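PDB 2YHE: Sec-alkyl sulfatase from Pseudomonas sp. dsm 6611, which hydrolyses secondary alkyl sulfates enantioselectively with strict inversion of configuration, giving (S)-alcohols, as a homodimeric zinc enzyme of the metallo-beta-lactamase superfamily. Local coordinates for the interface of chains A and B. Coordinates in Å, arbitrary orientation; residue numbers count along the deposited sequence, not the author numbering. Chains: chain A/B, Sec-alkyl sulfatase.

Contact 1: the interface of chains A and B. Residues chain A 374, 404-407; chain B 566, 589.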
ATOM      1  N   ASP A 374      21.712  -0.128  -5.184  1.00 27.63           N
ATOM      2  CA  ASP A 374      21.918  -1.270  -4.293  1.00 26.84           C
ATOM      3  C   ASP A 374      21.142  -1.140  -2.974  1.00 28.96           C
ATOM      4  O   ASP A 374      20.501  -2.101  -2.543  1.00 28.11           O
ATOM      5  CB  ASP A 374      23.405  -1.532  -4.070  1.00 28.59           C
ATOM      6  CG  ASP A 374      24.165  -2.025  -5.298  1.00 31.19           C
ATOM      7  OD1 ASP A 374      23.521  -2.364  -6.294  1.00 26.67           O
ATOM      8  OD2 ASP A 374      25.396  -2.132  -5.220  1.00 45.24           O
ATOM      9  N   PRO A 404      24.199  -3.809   3.783  1.00 27.62           N
ATOM     10  CA  PRO A 404      25.273  -4.809   3.603  1.00 27.51           C
ATOM     11  C   PRO A 404      26.559  -4.302   2.967  1.00 32.35           C
ATOM     12  O   PRO A 404      26.554  -3.308   2.246  1.00 32.75           O
ATOM     13  CB  PRO A 404      24.604  -5.869   2.741  1.00 29.67           C
ATOM     14  CG  PRO A 404      23.658  -5.079   1.881  1.00 34.24           C
ATOM     15  CD  PRO A 404      23.170  -3.916   2.729  1.00 28.71           C
ATOM     16  N   GLY A 405      27.648  -5.024   3.223  1.00 30.93           N
ATOM     17  CA  GLY A 405      28.987  -4.714   2.730  1.00 30.67           C
ATOM     18  C   GLY A 405      29.397  -3.259   2.913  1.00 35.42           C
ATOM     19  O   GLY A 405      29.241  -2.686   4.007  1.00 35.74           O
ATOM     20  N   GLU A 406      29.886  -2.648   1.815  1.00 30.49           N
ATOM     21  CA  GLU A 406      30.365  -1.268   1.753  1.00 30.06           C
ATOM     22  C   GLU A 406      29.302  -0.211   1.892  1.00 38.62           C
ATOM     23  O   GLU A 406      29.644   0.956   2.107  1.00 40.42           O
ATOM     24  CB  GLU A 406      31.182  -1.041   0.482  1.00 31.36           C
ATOM     25  CG  GLU A 406      32.568  -1.677   0.561  1.00 47.38           C
ATOM     26  CD  GLU A 406      33.301  -1.461   1.881  1.00 70.10           C
ATOM     27  OE1 GLU A 406      33.611  -0.285   2.196  1.00 63.33           O
ATOM     28  OE2 GLU A 406      33.490  -2.452   2.632  1.00 49.27           O
ATOM     29  N   LEU A 407      28.005  -0.598   1.774  1.00 35.44           N
ATOM     30  CA  LEU A 407      26.897   0.342   1.869  1.00 33.94           C
ATOM     31  C   LEU A 407      26.782   0.942   3.253  1.00 36.47           C
ATOM     32  O   LEU A 407      26.385   2.095   3.391  1.00 34.04           O
ATOM     33  CB  LEU A 407      25.576  -0.290   1.404  1.00 33.22           C
ATOM     34  CG  LEU A 407      25.548  -0.876  -0.006  1.00 36.11           C
ATOM     35  CD1 LEU A 407      24.229  -1.558  -0.246  1.00 37.13           C
ATOM     36  CD2 LEU A 407      25.825   0.188  -1.098  1.00 34.10           C
TER
ATOM     37  N   VAL B 566      27.940 -11.445   0.577  1.00 40.61           N
ATOM     38  CA  VAL B 566      28.843 -10.338   0.881  1.00 40.86           C
ATOM     39  C   VAL B 566      30.291 -10.852   0.852  1.00 45.52           C
ATOM     40  O   VAL B 566      30.601 -11.886   1.464  1.00 43.91           O
ATOM     41  CB  VAL B 566      28.473  -9.566   2.177  1.00 44.31           C
ATOM     42  CG1 VAL B 566      29.615  -8.667   2.651  1.00 42.95           C
ATOM     43  CG2 VAL B 566      27.211  -8.730   1.968  1.00 44.31           C
ATOM     44  N   ASN B 589      27.884  -6.085  -2.938  1.00 29.53           N
ATOM     45  CA  ASN B 589      27.552  -5.983  -1.511  1.00 29.62           C
ATOM     46  C   ASN B 589      26.394  -6.927  -1.115  1.00 36.85           C
ATOM     47  O   ASN B 589      25.557  -6.570  -0.292  1.00 38.76           O
ATOM     48  CB  ASN B 589      27.219  -4.521  -1.120  1.00 24.57           C
ATOM     49  CG  ASN B 589      28.332  -3.537  -1.352  1.00 37.68           C
ATOM     50  OD1 ASN B 589      29.441  -3.655  -0.809  1.00 34.65           O
ATOM     51  ND2 ASN B 589      28.048  -2.514  -2.134  1.00 27.56           N
TER
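With chi1 at -60°, B:Asn589 carries its amide beside its own backbone N and toward chain A, where it meets A:Glu406 and A:Leu407; the second torsion turns OD1 toward A:Glu406 and ND2 toward A:Leu407. The backbone of B:Asn589 has positive phi, in a turn joining strands 581-588 and 591-596, so the side chain stands at the tip of a beta-hairpin. Its amide oxygen OD1 accepts a hydrogen bond from the backbone N of A:Glu406, with OD1 of B:Asn589 2.8 Å from that N. The N-H points well at the oxygen, with 156° at the hydrogen, but the donor lies above the amide plane, 59° out of it, and not on a lone pair. The bonded N-H belongs to the first turn of the 3-10 helix 405-409, so the asparagine meets the N-terminal end of that element. On the other branch, ND2 of B:Asn589 lies against the isobutyl group of A:Leu407, 3.6 Å from CD2; this is packing and not a polar bond. Nearer the backbone, CB of B:Asn589 sits 3.6 Å from the carbonyl O of A:Pro404. B:Val566 adds an apolar flank: CG2 lies 3.9 Å from CB of A:Pro404, while CG1 faces the CA of A:Gly405 at 4.0 Å. B:Asn589 loses 80 Å² of surface here. The contact joins a hairpin tip of the C-terminal region to the partner's dimerisation region and thereby helps hold the homodimer together.

Contact 2: the interface of chains A and B. Residues chain A 454, 458, 479, 482, 486; chain B 440, 444-445, 454.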
ATOM      1  N   TYR A 454      -4.386  -3.545  29.147  1.00 41.14           N
ATOM      2  CA  TYR A 454      -2.970  -3.809  29.412  1.00 40.44           C
ATOM      3  C   TYR A 454      -2.557  -3.307  30.769  1.00 43.10           C
ATOM      4  O   TYR A 454      -1.871  -4.043  31.482  1.00 43.56           O
ATOM      5  CB  TYR A 454      -2.049  -3.219  28.326  1.00 41.79           C
ATOM      6  CG  TYR A 454      -1.825  -4.164  27.167  1.00 44.52           C
ATOM      7  CD1 TYR A 454      -1.091  -5.334  27.327  1.00 47.57           C
ATOM      8  CD2 TYR A 454      -2.347  -3.892  25.913  1.00 45.35           C
ATOM      9  CE1 TYR A 454      -0.901  -6.221  26.266  1.00 51.21           C
ATOM     10  CE2 TYR A 454      -2.145  -4.753  24.842  1.00 47.19           C
ATOM     11  CZ  TYR A 454      -1.421  -5.922  25.018  1.00 59.61           C
ATOM     12  OH  TYR A 454      -1.229  -6.776  23.948  1.00 61.55           O
ATOM     13  N   MET A 458      -1.267  -5.555  33.898  1.00 46.07           N
ATOM     14  CA  MET A 458       0.051  -5.263  34.464  1.00 45.12           C
ATOM     15  C   MET A 458       0.043  -4.867  35.949  1.00 48.79           C
ATOM     16  O   MET A 458       1.115  -4.633  36.528  1.00 47.46           O
ATOM     17  CB  MET A 458       0.769  -4.214  33.609  1.00 47.00           C
ATOM     18  CG  MET A 458       1.194  -4.749  32.273  1.00 50.20           C
ATOM     19  SD  MET A 458       1.957  -3.477  31.266  1.00 53.99           S
ATOM     20  CE  MET A 458       2.077  -4.359  29.836  1.00 51.10           C
ATOM     21  N   TRP A 479      11.057   0.248  25.574  1.00 33.61           N
ATOM     22  CA  TRP A 479      10.023  -0.481  26.327  1.00 33.27           C
ATOM     23  C   TRP A 479       9.212   0.460  27.202  1.00 35.42           C
ATOM     24  O   TRP A 479       7.988   0.314  27.249  1.00 34.28           O
ATOM     25  CB  TRP A 479      10.597  -1.641  27.114  1.00 31.79           C
ATOM     26  CG  TRP A 479       9.571  -2.387  27.898  1.00 33.38           C
ATOM     27  CD1 TRP A 479       9.503  -2.501  29.257  1.00 36.34           C
ATOM     28  CD2 TRP A 479       8.444  -3.111  27.377  1.00 33.72           C
ATOM     29  NE1 TRP A 479       8.424  -3.280  29.616  1.00 36.09           N
ATOM     30  CE2 TRP A 479       7.739  -3.648  28.482  1.00 37.54           C
ATOM     31  CE3 TRP A 479       7.973  -3.387  26.083  1.00 34.89           C
ATOM     32  CZ2 TRP A 479       6.570  -4.406  28.329  1.00 36.28           C
ATOM     33  CZ3 TRP A 479       6.813  -4.141  25.933  1.00 35.74           C
ATOM     34  CH2 TRP A 479       6.116  -4.622  27.046  1.00 36.39           C
ATOM     35  N   GLN A 482       6.444   2.091  25.304  1.00 33.44           N
ATOM     36  CA  GLN A 482       5.383   1.144  24.984  1.00 35.35           C
ATOM     37  C   GLN A 482       4.450   1.023  26.181  1.00 40.29           C
ATOM     38  O   GLN A 482       3.225   1.063  26.026  1.00 40.26           O
ATOM     39  CB  GLN A 482       5.962  -0.216  24.522  1.00 37.51           C
ATOM     40  CG  GLN A 482       6.191  -0.295  23.002  1.00 56.22           C
ATOM     41  CD  GLN A 482       5.771  -1.634  22.440  1.00 88.86           C
ATOM     42  OE1 GLN A 482       4.610  -2.067  22.589  1.00 86.19           O
ATOM     43  NE2 GLN A 482       6.689  -2.312  21.744  1.00 81.07           N
ATOM     44  N   HIS A 486       0.234   2.892  26.834  1.00 36.98           N
ATOM     45  CA  HIS A 486      -0.943   2.204  27.348  1.00 37.15           C
ATOM     46  C   HIS A 486      -1.560   3.020  28.481  1.00 41.56           C
ATOM     47  O   HIS A 486      -2.740   3.335  28.410  1.00 41.39           O
ATOM     48  CB  HIS A 486      -0.571   0.797  27.852  1.00 38.75           C
ATOM     49  CG  HIS A 486      -0.264  -0.172  26.757  1.00 42.35           C
ATOM     50  ND1 HIS A 486      -1.134  -0.356  25.691  1.00 44.27           N
ATOM     51  CD2 HIS A 486       0.799  -0.988  26.605  1.00 43.73           C
ATOM     52  CE1 HIS A 486      -0.553  -1.243  24.916  1.00 43.52           C
ATOM     53  NE2 HIS A 486       0.609  -1.663  25.437  1.00 43.74           N
TER
ATOM     54  N   ALA B 440       5.242   6.270  19.998  1.00 30.40           N
ATOM     55  CA  ALA B 440       5.351   5.101  20.865  1.00 31.62           C
ATOM     56  C   ALA B 440       5.215   3.756  20.044  1.00 40.88           C
ATOM     57  O   ALA B 440       5.640   2.674  20.496  1.00 42.01           O
ATOM     58  CB  ALA B 440       4.308   5.159  21.954  1.00 32.03           C
ATOM     59  N   PRO B 444       8.035  -1.031  16.997  1.00 28.20           N
ATOM     60  CA  PRO B 444       7.534  -2.159  17.786  1.00 27.22           C
ATOM     61  C   PRO B 444       8.530  -3.301  17.878  1.00 32.11           C
ATOM     62  O   PRO B 444       9.309  -3.504  16.956  1.00 30.48           O
ATOM     63  CB  PRO B 444       6.254  -2.554  17.051  1.00 28.02           C
ATOM     64  CG  PRO B 444       5.877  -1.337  16.263  1.00 31.52           C
ATOM     65  CD  PRO B 444       7.161  -0.778  15.834  1.00 28.14           C
ATOM     66  N   PHE B 445       8.543  -3.994  19.031  1.00 30.99           N
ATOM     67  CA  PHE B 445       9.422  -5.139  19.287  1.00 30.58           C
ATOM     68  C   PHE B 445       8.957  -6.333  18.467  1.00 34.67           C
ATOM     69  O   PHE B 445       7.743  -6.462  18.233  1.00 34.34           O
ATOM     70  CB  PHE B 445       9.415  -5.521  20.792  1.00 31.94           C
ATOM     71  CG  PHE B 445      10.300  -4.683  21.689  1.00 32.89           C
ATOM     72  CD1 PHE B 445      11.675  -4.891  21.731  1.00 34.66           C
ATOM     73  CD2 PHE B 445       9.758  -3.669  22.477  1.00 36.46           C
ATOM     74  CE1 PHE B 445      12.497  -4.102  22.545  1.00 38.51           C
ATOM     75  CE2 PHE B 445      10.580  -2.870  23.284  1.00 38.33           C
ATOM     76  CZ  PHE B 445      11.946  -3.099  23.322  1.00 37.60           C
ATOM     77  N   TYR B 454       5.896  -8.508  27.805  1.00 36.04           N
ATOM     78  CA  TYR B 454       4.496  -8.394  28.223  1.00 34.15           C
ATOM     79  C   TYR B 454       4.163  -9.387  29.284  1.00 37.54           C
ATOM     80  O   TYR B 454       3.538  -9.020  30.258  1.00 38.72           O
ATOM     81  CB  TYR B 454       3.514  -8.487  27.042  1.00 34.09           C
ATOM     82  CG  TYR B 454       3.255  -7.146  26.386  1.00 34.81           C
ATOM     83  CD1 TYR B 454       2.580  -6.136  27.061  1.00 37.95           C
ATOM     84  CD2 TYR B 454       3.687  -6.886  25.094  1.00 33.35           C
ATOM     85  CE1 TYR B 454       2.393  -4.887  26.486  1.00 39.70           C
ATOM     86  CE2 TYR B 454       3.460  -5.658  24.491  1.00 33.07           C
ATOM     87  CZ  TYR B 454       2.818  -4.656  25.195  1.00 41.68           C
ATOM     88  OH  TYR B 454       2.632  -3.412  24.644  1.00 42.48           O
TER
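B:Tyr454 offers both ring faces to chain A. A:Trp479 brings CH2 over the centre of one face, 3.6 Å above the plane; the planes are 79° apart, an edge-to-face pair in which the indole supplies the edge. Over the opposite face, displaced toward the rim, lies the ring of A:Tyr454, the same residue of the partner chain, with CE1 of A:Tyr454 3.6 Å from CE1 of B:Tyr454. The methyl CE of A:Met458 reaches CD1 and CE1 of B:Tyr454 at the end of a chain extended beyond CG. The phenol OH of B:Tyr454 lies in the plane of the A:His486 imidazole, at its edge. OH of B:Tyr454 and NE2 of A:His486 are 2.8 Å apart in a hydrogen bond with 165° at the hydrogen, the direction undecided. A face of that imidazole is covered by CB of A:Tyr454, which probably limits how the ring can tilt. OH of B:Tyr454 also donates to the amide OE1 of A:Gln482 at 3.2 Å, tilted 35° from the carbonyl plane. A:Gln482, bent at its second torsion, places NE2 3.4 Å from CD2 of B:Phe445, whose neighbouring CE2 meets CE3 of A:Trp479. In the fold, B:Tyr454 projects from helix 447-457 toward helix 477-490 of the other chain, which carries A:Trp479, A:Gln482 and A:His486 on successive turns, within the helical dimerisation region.

Contact 3: the interface of chains A and B. Residues chain A 428, 432, 435-437; chain B 224, 228, 322-323.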
ATOM      1  N   TYR A 428       7.187  -5.077   3.529  1.00 21.54           N
ATOM      2  CA  TYR A 428       6.195  -6.009   4.057  1.00 21.21           C
ATOM      3  C   TYR A 428       4.789  -5.447   3.816  1.00 26.02           C
ATOM      4  O   TYR A 428       3.925  -6.157   3.313  1.00 26.78           O
ATOM      5  CB  TYR A 428       6.417  -6.244   5.566  1.00 23.26           C
ATOM      6  CG  TYR A 428       5.588  -7.380   6.134  1.00 25.43           C
ATOM      7  CD1 TYR A 428       4.263  -7.182   6.514  1.00 26.66           C
ATOM      8  CD2 TYR A 428       6.116  -8.662   6.254  1.00 26.65           C
ATOM      9  CE1 TYR A 428       3.488  -8.232   7.015  1.00 27.05           C
ATOM     10  CE2 TYR A 428       5.353  -9.716   6.747  1.00 28.35           C
ATOM     11  CZ  TYR A 428       4.049  -9.491   7.156  1.00 35.95           C
ATOM     12  OH  TYR A 428       3.309 -10.538   7.659  1.00 41.98           O
ATOM     13  N   LEU A 432       2.385  -7.492   1.469  1.00 32.58           N
ATOM     14  CA  LEU A 432       1.420  -8.237   2.281  1.00 32.32           C
ATOM     15  C   LEU A 432       0.384  -7.425   3.039  1.00 35.51           C
ATOM     16  O   LEU A 432      -0.766  -7.870   3.134  1.00 34.74           O
ATOM     17  CB  LEU A 432       2.105  -9.276   3.191  1.00 31.95           C
ATOM     18  CG  LEU A 432       3.154 -10.202   2.546  1.00 35.68           C
ATOM     19  CD1 LEU A 432       3.940 -10.938   3.601  1.00 35.61           C
ATOM     20  CD2 LEU A 432       2.510 -11.180   1.552  1.00 37.53           C
ATOM     21  N   TYR A 435      -1.415  -6.660   8.318  1.00 24.33           N
ATOM     22  CA  TYR A 435      -1.751  -7.897   8.998  1.00 25.05           C
ATOM     23  C   TYR A 435      -0.684  -8.951   8.785  1.00 31.99           C
ATOM     24  O   TYR A 435      -0.350  -9.276   7.635  1.00 32.00           O
ATOM     25  CB  TYR A 435      -3.159  -8.370   8.619  1.00 26.46           C
ATOM     26  CG  TYR A 435      -3.548  -9.721   9.183  1.00 27.26           C
ATOM     27  CD1 TYR A 435      -3.567  -9.948  10.560  1.00 29.19           C
ATOM     28  CD2 TYR A 435      -3.857 -10.791   8.337  1.00 26.12           C
ATOM     29  CE1 TYR A 435      -3.898 -11.201  11.080  1.00 29.28           C
ATOM     30  CE2 TYR A 435      -4.193 -12.037   8.847  1.00 25.34           C
ATOM     31  CZ  TYR A 435      -4.239 -12.231  10.221  1.00 27.20           C
ATOM     32  OH  TYR A 435      -4.594 -13.449  10.736  1.00 21.23           O
ATOM     33  N   ASP A 436      -0.135  -9.466   9.909  1.00 27.76           N
ATOM     34  CA  ASP A 436       0.984 -10.386   9.901  1.00 27.13           C
ATOM     35  C   ASP A 436       0.649 -11.854   9.667  1.00 32.30           C
ATOM     36  O   ASP A 436       1.574 -12.682   9.632  1.00 33.21           O
ATOM     37  CB  ASP A 436       1.859 -10.185  11.158  1.00 28.36           C
ATOM     38  CG  ASP A 436       1.287 -10.780  12.445  1.00 34.17           C
ATOM     39  OD1 ASP A 436       0.054 -11.086  12.475  1.00 33.86           O
ATOM     40  OD2 ASP A 436       2.064 -10.941  13.424  1.00 33.48           O
ATOM     41  N   GLY A 437      -0.636 -12.175   9.527  1.00 26.36           N
ATOM     42  CA  GLY A 437      -1.018 -13.558   9.267  1.00 26.15           C
ATOM     43  C   GLY A 437      -1.388 -14.351  10.489  1.00 30.25           C
ATOM     44  O   GLY A 437      -2.007 -15.414  10.373  1.00 29.85           O
TER
ATOM     45  N   ALA B 224       5.423 -16.892   0.936  1.00 29.76           N
ATOM     46  CA  ALA B 224       4.699 -16.187   1.974  1.00 29.76           C
ATOM     47  C   ALA B 224       3.191 -16.237   1.688  1.00 36.81           C
ATOM     48  O   ALA B 224       2.424 -16.672   2.571  1.00 39.11           O
ATOM     49  CB  ALA B 224       5.191 -14.750   2.071  1.00 30.07           C
ATOM     50  N   ARG B 228       0.392 -18.254   3.828  1.00 29.72           N
ATOM     51  CA  ARG B 228      -0.650 -17.439   4.468  1.00 27.79           C
ATOM     52  C   ARG B 228      -2.046 -17.816   3.949  1.00 29.61           C
ATOM     53  O   ARG B 228      -3.023 -17.799   4.697  1.00 29.66           O
ATOM     54  CB  ARG B 228      -0.396 -15.949   4.247  1.00 23.71           C
ATOM     55  CG  ARG B 228       0.736 -15.354   5.060  1.00 14.19           C
ATOM     56  CD  ARG B 228       0.985 -13.939   4.563  1.00 26.67           C
ATOM     57  NE  ARG B 228      -0.179 -13.079   4.804  1.00 20.10           N
ATOM     58  CZ  ARG B 228      -0.208 -12.100   5.698  1.00 32.41           C
ATOM     59  NH1 ARG B 228       0.884 -11.786   6.385  1.00 13.79           N
ATOM     60  NH2 ARG B 228      -1.313 -11.391   5.874  1.00 32.15           N
ATOM     61  N   PRO B 322      -6.236 -11.599   3.266  1.00 26.96           N
ATOM     62  CA  PRO B 322      -5.493 -12.323   4.325  1.00 27.83           C
ATOM     63  C   PRO B 322      -4.227 -13.061   3.868  1.00 36.63           C
ATOM     64  O   PRO B 322      -3.258 -13.123   4.626  1.00 39.54           O
ATOM     65  CB  PRO B 322      -6.527 -13.325   4.844  1.00 29.15           C
ATOM     66  CG  PRO B 322      -7.832 -12.654   4.606  1.00 32.07           C
ATOM     67  CD  PRO B 322      -7.672 -11.960   3.290  1.00 27.10           C
ATOM     68  N   ARG B 323      -4.223 -13.615   2.634  1.00 32.52           N
ATOM     69  CA  ARG B 323      -3.070 -14.331   2.086  1.00 31.30           C
ATOM     70  C   ARG B 323      -1.867 -13.404   1.804  1.00 36.25           C
ATOM     71  O   ARG B 323      -0.728 -13.882   1.748  1.00 36.55           O
ATOM     72  CB  ARG B 323      -3.459 -15.102   0.828  1.00 28.01           C
ATOM     73  CG  ARG B 323      -3.851 -14.213  -0.344  1.00 33.03           C
ATOM     74  CD  ARG B 323      -4.547 -14.997  -1.427  1.00 35.31           C
ATOM     75  NE  ARG B 323      -5.175 -14.107  -2.391  1.00 28.78           N
ATOM     76  CZ  ARG B 323      -4.540 -13.559  -3.417  1.00 45.38           C
ATOM     77  NH1 ARG B 323      -3.260 -13.831  -3.638  1.00 36.14           N
ATOM     78  NH2 ARG B 323      -5.178 -12.738  -4.237  1.00 36.38           N
TER
HETATM   79  O   HOH W   1       3.651 -13.236   6.539  1.00 31.74           O
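B:Arg228, on helix 222-233, reaches across the dimer interface of this type III sulfatase of the metallo-beta-lactamase superfamily and buries 95 Å² against chain A. The guanidinium of B:Arg228 grips the backbone carbonyl O of A:Tyr435 end-on, with NH2 at 2.9 Å and NH1 at 3.1 Å. The oxygen lies close to the guanidinium plane; seen from the carbonyl, NH1 is tilted 18° from its plane whereas NH2 stands well above it. A bend at chi3 (64°) in the arginine chain turns the planar group so that its other edge faces its own subunit. There NE and NH2 of B:Arg228 hold the carbonyl O of B:Pro322 side-on, NH2 at 2.9 Å, both from the same face of that carbonyl. B:Pro322 belongs to the sulfate-binding segment, which this grip may help to steady. NH2 is thus shared by carbonyl oxygens of the two chains, and these bonds together should restrict rotation of the group. The phenol OH of A:Tyr428 comes within 3.0 Å of NH1 of B:Arg228 between its two N-H directions, a poorly aimed and at most weak hydrogen bond; a bridging water is the better-directed partner of NH1. A:Leu432 buries 28 Å² and holds its CB over one guanidinium face, with CA of A:Gly437 over the opposite one, both displaced toward the rim. A:Tyr435 buries 22 Å²; its ring stands 83° to the guanidinium, with CD2 of A:Tyr435 3.6 Å from NH2 of B:Arg228.

The centres of the C-alpha atoms of contact 1 and contact 2 lie about 34 Å apart, those of contacts 1 and 3 about 28 Å, and those of contacts 2 and 3 about 23 Å, so the sites sample a broad interface. They have no residue in common, but each draws on the dimerisation region: contact 2 from both chains, contacts 1 and 3 from chain A. Chain B contributes its C-terminal region in contact 1 and its catalytic region in contact 3. Two-fold symmetry repeats every contact with the chains exchanged, so the dimerisation region engages all three regions of the partner in the homodimer.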